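Local structure of transaminase (Bacillus megaterium, 5G0A) at residues 73-78 / 338-343; 424-429 / 458-463; 303-308 / 334-339. The protein probably catalyses pyridoxal-5'-phosphate-dependent transfer of amino groups, acting as an S-selective omega-transaminase of aminotransferase class III. One frame throughout, in Å; residues are numbered along the deposited sequence.

Overall arrangement
Contacts 1 and 3 form one buried cluster, their centres about 8 Å apart. They share Met338 and Ala339 and both use helix 335-350. Contact 1 sets that helix against helix 69-78. Contact 3 sets its N-terminal end against the loop 303-308. Both are apolar across the interface, and both reach the second subunit. Contact 2 lies apart, its centre about 36 Å from that of contact 1 and 34 Å from that of contact 3. It joins helices 418-427 and 451-468 and touches no other chain of the assembly. It is partly buried and adds to a small apolar centre a tyrosine-glutamate hydrogen bond; the same glutamate forms a salt bridge with a lysine of its own segment.

Contact 1. Residues 73-78 / 338-343; sequences AAIKEA and MAAVCA
Alanine methyls packed between two helices make this contact, with Ala74 and Ala78 of helix 69-78 facing Ala343 and Ala339 of helix 335-350. It is a buried helix-helix contact near the subunit interface. The axes of the two short segments approach to 8.6 Å and run closer to antiparallel than parallel, at 146°. The pairing follows that direction: Ala74 meets Ala343, and one turn on Ala78 meets Ala339. The methyls touch tip to tip. Ala74 CB lies 3.4 Å from Ala343 CB, and Ala78 CB lies 3.5 Å from Ala339 CB. Both pairs are pressed closer than methyl groups normally pack. Beside them, Ile75 lays its longer branch along Ala340. Its CG1 stands beside the backbone N (chi1 -63°), and CG1 and CD1 each lie 3.9 Å from Ala340 CB. Tyr93 of helix 92-105 packs on Ala78 and Ala339. Leu79 of the second subunit also packs on Ile75, and Asp80 of that subunit forms a salt bridge with Lys76. Between the two segments the side-chain contact is wholly apolar. It therefore depends on close fit and dispersion, and the small methyls allow the backbones to come near.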
loop_
_atom_site.group_PDB
_atom_site.type_symbol
_atom_site.label_atom_id
_atom_site.label_comp_id
_atom_site.label_asym_id
_atom_site.label_seq_id
_atom_site.Cartn_x
_atom_site.Cartn_y
_atom_site.Cartn_z
ATOM N N ALA B 73 3.850 -22.467 -41.618
ATOM C CA ALA B 73 4.877 -23.437 -42.041
ATOM C C ALA B 73 6.107 -23.380 -41.132
ATOM O O ALA B 73 6.674 -24.426 -40.768
ATOM C CB ALA B 73 5.271 -23.233 -43.499
ATOM N N ALA B 74 6.515 -22.162 -40.756
ATOM C CA ALA B 74 7.658 -21.995 -39.875
ATOM C C ALA B 74 7.390 -22.622 -38.496
ATOM O O ALA B 74 8.265 -23.227 -37.920
ATOM C CB ALA B 74 8.020 -20.525 -39.733
ATOM N N ILE B 75 6.186 -22.446 -37.965
ATOM C CA ILE B 75 5.845 -23.084 -36.699
ATOM C C ILE B 75 5.865 -24.598 -36.831
ATOM O O ILE B 75 6.370 -25.285 -35.956
ATOM C CB ILE B 75 4.489 -22.608 -36.159
ATOM C CG1 ILE B 75 4.542 -21.097 -35.863
ATOM C CG2 ILE B 75 4.129 -23.330 -34.862
ATOM C CD1 ILE B 75 3.167 -20.467 -35.718
ATOM N N LYS B 76 5.316 -25.114 -37.938
ATOM C CA LYS B 76 5.312 -26.571 -38.132
ATOM C C LYS B 76 6.757 -27.096 -38.191
ATOM O O LYS B 76 7.050 -28.160 -37.653
ATOM C CB LYS B 76 4.539 -26.958 -39.398
ATOM C CG LYS B 76 3.038 -26.757 -39.295
ATOM C CD LYS B 76 2.359 -27.142 -40.619
ATOM C CE LYS B 76 0.863 -26.861 -40.551
ATOM N NZ LYS B 76 0.151 -27.187 -41.828
ATOM N N GLU B 77 7.648 -26.340 -38.834
ATOM C CA GLU B 77 9.070 -26.683 -38.880
ATOM C C GLU B 77 9.725 -26.745 -37.497
ATOM O O GLU B 77 10.471 -27.662 -37.207
ATOM C CB GLU B 77 9.858 -25.722 -39.774
ATOM C CG GLU B 77 10.013 -26.141 -41.225
ATOM C CD GLU B 77 11.371 -25.741 -41.803
ATOM O OE1 GLU B 77 12.052 -24.865 -41.224
ATOM O OE2 GLU B 77 11.778 -26.315 -42.836
ATOM N N ALA B 78 9.465 -25.754 -36.645
ATOM C CA ALA B 78 10.045 -25.747 -35.295
ATOM C C ALA B 78 9.613 -26.979 -34.483
ATOM O O ALA B 78 10.340 -27.460 -33.617
ATOM C CB ALA B 78 9.636 -24.480 -34.548
ATOM N N MET B 338 8.995 -18.457 -30.181
ATOM C CA MET B 338 10.083 -17.675 -30.764
ATOM C C MET B 338 10.234 -17.956 -32.262
ATOM O O MET B 338 10.509 -17.044 -33.041
ATOM C CB MET B 338 11.420 -17.889 -30.039
ATOM C CG MET B 338 11.410 -17.432 -28.579
ATOM S SD MET B 338 11.183 -15.647 -28.398
ATOM C CE MET B 338 9.405 -15.536 -28.230
ATOM N N ALA B 339 10.009 -19.201 -32.661
ATOM C CA ALA B 339 9.964 -19.525 -34.106
ATOM C C ALA B 339 8.898 -18.706 -34.841
ATOM O O ALA B 339 9.142 -18.218 -35.954
ATOM C CB ALA B 339 9.764 -21.028 -34.306
ATOM N N ALA B 340 7.709 -18.576 -34.232
ATOM C CA ALA B 340 6.632 -17.738 -34.734
ATOM C C ALA B 340 7.036 -16.267 -34.847
ATOM O O ALA B 340 6.794 -15.629 -35.886
ATOM C CB ALA B 340 5.379 -17.896 -33.868
ATOM N N VAL B 341 7.643 -15.719 -33.785
ATOM C CA VAL B 341 8.119 -14.334 -33.835
ATOM C C VAL B 341 9.096 -14.127 -35.000
ATOM O O VAL B 341 8.960 -13.176 -35.779
ATOM C CB VAL B 341 8.772 -13.905 -32.496
ATOM C CG1 VAL B 341 9.397 -12.517 -32.621
ATOM C CG2 VAL B 341 7.706 -13.881 -31.413
ATOM N N CYS B 342 10.083 -15.010 -35.094
ATOM C CA CYS B 342 11.085 -14.921 -36.164
ATOM C C CYS B 342 10.435 -14.899 -37.527
ATOM O O CYS B 342 10.740 -14.027 -38.342
ATOM C CB CYS B 342 12.086 -16.079 -36.111
ATOM S SG CYS B 342 13.302 -16.024 -34.802
ATOM N N ALA B 343 9.516 -15.826 -37.767
ATOM C CA ALA B 343 8.866 -15.906 -39.077
ATOM C C ALA B 343 7.963 -14.701 -39.330
ATOM O O ALA B 343 7.939 -14.156 -40.424
ATOM C CB ALA B 343 8.093 -17.205 -39.218
#

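Contact 2. Residues 424-429 / 458-463; sequences KKALEK and MDALDY
Lys425 meets Tyr463 with its backbone: its O atom sits 3.5 Å from Tyr463 CE2, at the ring edge and near the ring plane. The lysine chain bends at chi2 and chi3, which turns NZ back to Glu428. NZ and Glu428 OE2 form a salt bridge at 2.8 Å, on the syn side of that oxygen. Lys425 also makes a cation-pi contact with Tyr467. Ala426 is buried, and its CA is the nearest to a CA of the other segment, 4.9 Å from Ala460 CA. The two methyls touch, CB to CB, at 3.9 Å. Glu428 carries the polar link. Its OE1 accepts a short hydrogen bond of 2.6 Å from Tyr463 OH, which approaches on the syn side, 27° out of the carboxylate plane. The carboxylate and ring planes stand 64° apart. Tyr463 CG is anti to the backbone N (chi1 176°), and the ring reaches across to the other segment. Glu428 is thus gripped through both oxygens, by a lysine and a tyrosine. Lys429 then rests its CB 3.9 Å from Ala460 CB, and its CG comes obliquely to the tyrosine ring. The contact joins segment 424-429, at the C-terminal end of helix 418-427, to helix 451-468. Strand 431-432 adds Val431 against Ala460, and Ile433 just beyond it packs on Ala426. Helix 353-374 lies against Met458 and Leu461 through Leu371.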
loop_
_atom_site.group_PDB
_atom_site.type_symbol
_atom_site.label_atom_id
_atom_site.label_comp_id
_atom_site.label_asym_id
_atom_site.label_seq_id
_atom_site.Cartn_x
_atom_site.Cartn_y
_atom_site.Cartn_z
ATOM N N LYS B 424 -23.426 -2.807 -34.711
ATOM C CA LYS B 424 -24.587 -3.659 -34.975
ATOM C C LYS B 424 -25.094 -3.487 -36.405
ATOM O O LYS B 424 -25.462 -4.463 -37.056
ATOM C CB LYS B 424 -25.697 -3.383 -33.957
ATOM C CG LYS B 424 -26.674 -4.531 -33.775
ATOM C CD LYS B 424 -27.823 -4.159 -32.851
ATOM C CE LYS B 424 -28.790 -5.328 -32.704
ATOM N NZ LYS B 424 -30.151 -4.898 -32.267
ATOM N N LYS B 425 -25.070 -2.252 -36.906
ATOM C CA LYS B 425 -25.563 -1.956 -38.250
ATOM C C LYS B 425 -24.601 -2.437 -39.332
ATOM O O LYS B 425 -25.020 -3.031 -40.330
ATOM C CB LYS B 425 -25.862 -0.451 -38.409
ATOM C CG LYS B 425 -26.985 0.083 -37.523
ATOM C CD LYS B 425 -28.266 -0.748 -37.572
ATOM C CE LYS B 425 -29.009 -0.578 -38.887
ATOM N NZ LYS B 425 -30.273 -1.363 -38.883
ATOM N N ALA B 426 -23.305 -2.209 -39.129
ATOM C CA ALA B 426 -22.311 -2.679 -40.093
ATOM C C ALA B 426 -22.324 -4.209 -40.244
ATOM O O ALA B 426 -22.019 -4.729 -41.323
ATOM C CB ALA B 426 -20.927 -2.163 -39.735
ATOM N N LEU B 427 -22.717 -4.917 -39.186
ATOM C CA LEU B 427 -22.764 -6.390 -39.200
ATOM C C LEU B 427 -23.728 -6.959 -40.246
ATOM O O LEU B 427 -23.486 -8.022 -40.823
ATOM C CB LEU B 427 -23.116 -6.938 -37.809
ATOM C CG LEU B 427 -22.969 -8.448 -37.559
ATOM C CD1 LEU B 427 -21.542 -8.936 -37.806
ATOM C CD2 LEU B 427 -23.428 -8.812 -36.154
ATOM N N GLU B 428 -24.824 -6.244 -40.487
ATOM C CA GLU B 428 -25.761 -6.603 -41.553
ATOM C C GLU B 428 -25.062 -6.687 -42.911
ATOM O O GLU B 428 -25.499 -7.434 -43.791
ATOM C CB GLU B 428 -26.901 -5.584 -41.628
ATOM C CG GLU B 428 -27.669 -5.397 -40.330
ATOM C CD GLU B 428 -28.710 -4.294 -40.422
ATOM O OE1 GLU B 428 -28.983 -3.823 -41.546
ATOM O OE2 GLU B 428 -29.254 -3.901 -39.371
ATOM N N LYS B 429 -23.987 -5.917 -43.071
ATOM C CA LYS B 429 -23.168 -5.933 -44.283
ATOM C C LYS B 429 -21.988 -6.915 -44.212
ATOM O O LYS B 429 -21.102 -6.898 -45.074
ATOM C CB LYS B 429 -22.676 -4.512 -44.603
ATOM C CG LYS B 429 -23.788 -3.510 -44.914
ATOM C CD LYS B 429 -24.445 -3.766 -46.266
ATOM C CE LYS B 429 -23.539 -3.356 -47.422
ATOM N NZ LYS B 429 -24.123 -3.656 -48.767
ATOM N N MET B 458 -15.537 0.557 -45.401
ATOM C CA MET B 458 -15.969 1.965 -45.400
ATOM C C MET B 458 -17.417 2.118 -45.882
ATOM O O MET B 458 -18.171 2.950 -45.373
ATOM C CB MET B 458 -15.016 2.821 -46.222
ATOM C CG MET B 458 -13.626 2.984 -45.620
ATOM S SD MET B 458 -13.588 3.852 -44.043
ATOM C CE MET B 458 -13.290 2.513 -42.880
ATOM N N ASP B 459 -17.798 1.297 -46.852
ATOM C CA ASP B 459 -19.200 1.166 -47.254
ATOM C C ASP B 459 -20.122 0.807 -46.093
ATOM O O ASP B 459 -21.173 1.428 -45.914
ATOM C CB ASP B 459 -19.345 0.134 -48.374
ATOM C CG ASP B 459 -19.368 0.765 -49.747
ATOM O OD1 ASP B 459 -20.361 1.459 -50.061
ATOM O OD2 ASP B 459 -18.408 0.558 -50.521
ATOM N N ALA B 460 -19.732 -0.192 -45.297
ATOM C CA ALA B 460 -20.549 -0.628 -44.171
ATOM C C ALA B 460 -20.681 0.471 -43.133
ATOM O O ALA B 460 -21.728 0.608 -42.514
ATOM C CB ALA B 460 -19.975 -1.893 -43.537
ATOM N N LEU B 461 -19.609 1.242 -42.955
ATOM C CA LEU B 461 -19.599 2.385 -42.054
ATOM C C LEU B 461 -20.538 3.483 -42.586
ATOM O O LEU B 461 -21.272 4.096 -41.816
ATOM C CB LEU B 461 -18.170 2.920 -41.896
ATOM C CG LEU B 461 -17.936 4.130 -40.986
ATOM C CD1 LEU B 461 -18.613 3.930 -39.638
ATOM C CD2 LEU B 461 -16.444 4.388 -40.823
ATOM N N ASP B 462 -20.497 3.705 -43.900
ATOM C CA ASP B 462 -21.359 4.679 -44.592
ATOM C C ASP B 462 -22.817 4.355 -44.236
ATOM O O ASP B 462 -23.524 5.183 -43.660
ATOM C CB ASP B 462 -21.106 4.585 -46.105
ATOM C CG ASP B 462 -21.601 5.814 -46.901
ATOM O OD1 ASP B 462 -22.103 6.800 -46.318
ATOM O OD2 ASP B 462 -21.455 5.774 -48.138
ATOM N N TYR B 463 -23.230 3.126 -44.539
ATOM C CA TYR B 463 -24.528 2.576 -44.131
ATOM C C TYR B 463 -24.846 2.769 -42.642
ATOM O O TYR B 463 -25.974 3.121 -42.284
ATOM C CB TYR B 463 -24.591 1.085 -44.499
ATOM C CG TYR B 463 -25.848 0.381 -44.049
ATOM C CD1 TYR B 463 -27.038 0.519 -44.767
ATOM C CD2 TYR B 463 -25.853 -0.430 -42.911
ATOM C CE1 TYR B 463 -28.196 -0.119 -44.355
ATOM C CE2 TYR B 463 -27.007 -1.074 -42.497
ATOM C CZ TYR B 463 -28.172 -0.917 -43.226
ATOM O OH TYR B 463 -29.326 -1.541 -42.824
#

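Contact 3. Residues 303-308 / 334-339; sequences SSLPAG and HPVAMA
Leu305 reaches from the loop 303-308 to the first turn of helix 335-350. Its CG stands beside the backbone N (chi1 -68°) and the chain then extends, bringing CD1 to the helix. There CD1 lies 3.7 Å from Val336 O and 3.8 Å from Val336 CG1. Next along the loop, Pro306 offers its backbone: its O is 3.4 Å from Ala337 CB. Met338 arrives by a detour. Its CB points away from the loop, but the chain folds at chi1 and chi2, and CE returns to 4.2 Å from Ala307 CB. His334 caps the helix from the N-cap position. Its ND1 accepts a bond of 3.2 Å from Val336 N, which lies close to the ring plane. The bond is bent, at 141°. The second ring nitrogen, NE2, bonds to Ser303 O of the second subunit, so both nitrogens are engaged. Leu305 likewise packs on Leu305 of that subunit. The side chain of Pro306 is about 8 Å from a bound pyridoxal-5'-phosphate, and the loop follows the pocket residue Lys298. A cofactor site beside the dimer interface is characteristic of fold-type I aminotransferases.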
loop_
_atom_site.group_PDB
_atom_site.type_symbol
_atom_site.label_atom_id
_atom_site.label_comp_id
_atom_site.label_asym_id
_atom_site.label_seq_id
_atom_site.Cartn_x
_atom_site.Cartn_y
_atom_site.Cartn_z
ATOM N N SER B 303 -0.127 -12.415 -33.234
ATOM C CA SER B 303 -0.972 -13.359 -32.505
ATOM C C SER B 303 -0.899 -14.797 -33.019
ATOM O O SER B 303 -1.745 -15.598 -32.657
ATOM C CB SER B 303 -2.433 -12.897 -32.503
ATOM O OG SER B 303 -2.517 -11.545 -32.050
ATOM N N SER B 304 0.110 -15.128 -33.812
ATOM C CA SER B 304 0.228 -16.505 -34.316
ATOM C C SER B 304 0.412 -17.465 -33.131
ATOM O O SER B 304 -0.227 -18.520 -33.080
ATOM C CB SER B 304 1.337 -16.630 -35.343
ATOM O OG SER B 304 2.592 -16.216 -34.816
ATOM N N LEU B 305 1.255 -17.072 -32.168
ATOM C CA LEU B 305 1.363 -17.744 -30.866
ATOM C C LEU B 305 1.617 -16.702 -29.775
ATOM O O LEU B 305 2.068 -15.593 -30.097
ATOM C CB LEU B 305 2.491 -18.778 -30.856
ATOM C CG LEU B 305 2.297 -20.028 -31.741
ATOM C CD1 LEU B 305 3.620 -20.808 -31.784
ATOM C CD2 LEU B 305 1.185 -20.900 -31.166
ATOM N N PRO B 306 1.351 -17.050 -28.507
ATOM C CA PRO B 306 1.565 -16.038 -27.433
ATOM C C PRO B 306 3.040 -15.656 -27.259
ATOM O O PRO B 306 3.894 -16.536 -27.054
ATOM C CB PRO B 306 1.023 -16.720 -26.174
ATOM C CG PRO B 306 0.087 -17.793 -26.677
ATOM C CD PRO B 306 0.691 -18.272 -27.986
ATOM N N ALA B 307 3.337 -14.358 -27.431
ATOM C CA ALA B 307 4.645 -13.811 -27.162
ATOM C C ALA B 307 4.519 -12.343 -26.751
ATOM O O ALA B 307 3.634 -11.622 -27.233
ATOM C CB ALA B 307 5.523 -13.890 -28.407
ATOM N N GLY B 308 5.426 -11.928 -25.858
ATOM C CA GLY B 308 5.577 -10.524 -25.504
ATOM C C GLY B 308 7.064 -10.283 -25.327
ATOM O O GLY B 308 7.867 -11.229 -25.337
ATOM N N HIS B 334 9.788 -19.308 -24.985
ATOM C CA HIS B 334 9.308 -20.589 -25.525
ATOM C C HIS B 334 9.772 -20.784 -26.968
ATOM O O HIS B 334 9.458 -19.962 -27.821
ATOM C CB HIS B 334 7.773 -20.664 -25.450
ATOM C CG HIS B 334 7.243 -22.038 -25.725
ATOM N ND1 HIS B 334 7.390 -22.670 -26.951
ATOM C CD2 HIS B 334 6.617 -22.923 -24.917
ATOM C CE1 HIS B 334 6.864 -23.880 -26.876
ATOM N NE2 HIS B 334 6.393 -24.058 -25.653
ATOM N N PRO B 335 10.540 -21.869 -27.249
ATOM C CA PRO B 335 11.228 -21.895 -28.557
ATOM C C PRO B 335 10.273 -21.888 -29.750
ATOM O O PRO B 335 10.593 -21.328 -30.790
ATOM C CB PRO B 335 12.075 -23.187 -28.496
ATOM C CG PRO B 335 11.408 -24.032 -27.451
ATOM C CD PRO B 335 10.882 -23.042 -26.422
ATOM N N VAL B 336 9.091 -22.488 -29.600
ATOM C CA VAL B 336 8.139 -22.526 -30.731
ATOM C C VAL B 336 7.466 -21.160 -30.907
ATOM O O VAL B 336 7.278 -20.688 -32.035
ATOM C CB VAL B 336 7.091 -23.638 -30.555
ATOM C CG1 VAL B 336 6.109 -23.666 -31.725
ATOM C CG2 VAL B 336 7.785 -24.993 -30.420
ATOM N N ALA B 337 7.138 -20.503 -29.784
ATOM C CA ALA B 337 6.657 -19.109 -29.866
ATOM C C ALA B 337 7.722 -18.209 -30.500
ATOM O O ALA B 337 7.385 -17.316 -31.298
ATOM C CB ALA B 337 6.268 -18.585 -28.479
ATOM N N MET B 338 8.995 -18.457 -30.181
ATOM C CA MET B 338 10.083 -17.675 -30.764
ATOM C C MET B 338 10.234 -17.956 -32.262
ATOM O O MET B 338 10.509 -17.044 -33.041
ATOM C CB MET B 338 11.420 -17.889 -30.039
ATOM C CG MET B 338 11.410 -17.432 -28.579
ATOM S SD MET B 338 11.183 -15.647 -28.398
ATOM C CE MET B 338 9.405 -15.536 -28.230
ATOM N N ALA B 339 10.009 -19.201 -32.661
ATOM C CA ALA B 339 9.964 -19.525 -34.106
ATOM C C ALA B 339 8.898 -18.706 -34.841
ATOM O O ALA B 339 9.142 -18.218 -35.954
ATOM C CB ALA B 339 9.764 -21.028 -34.306
#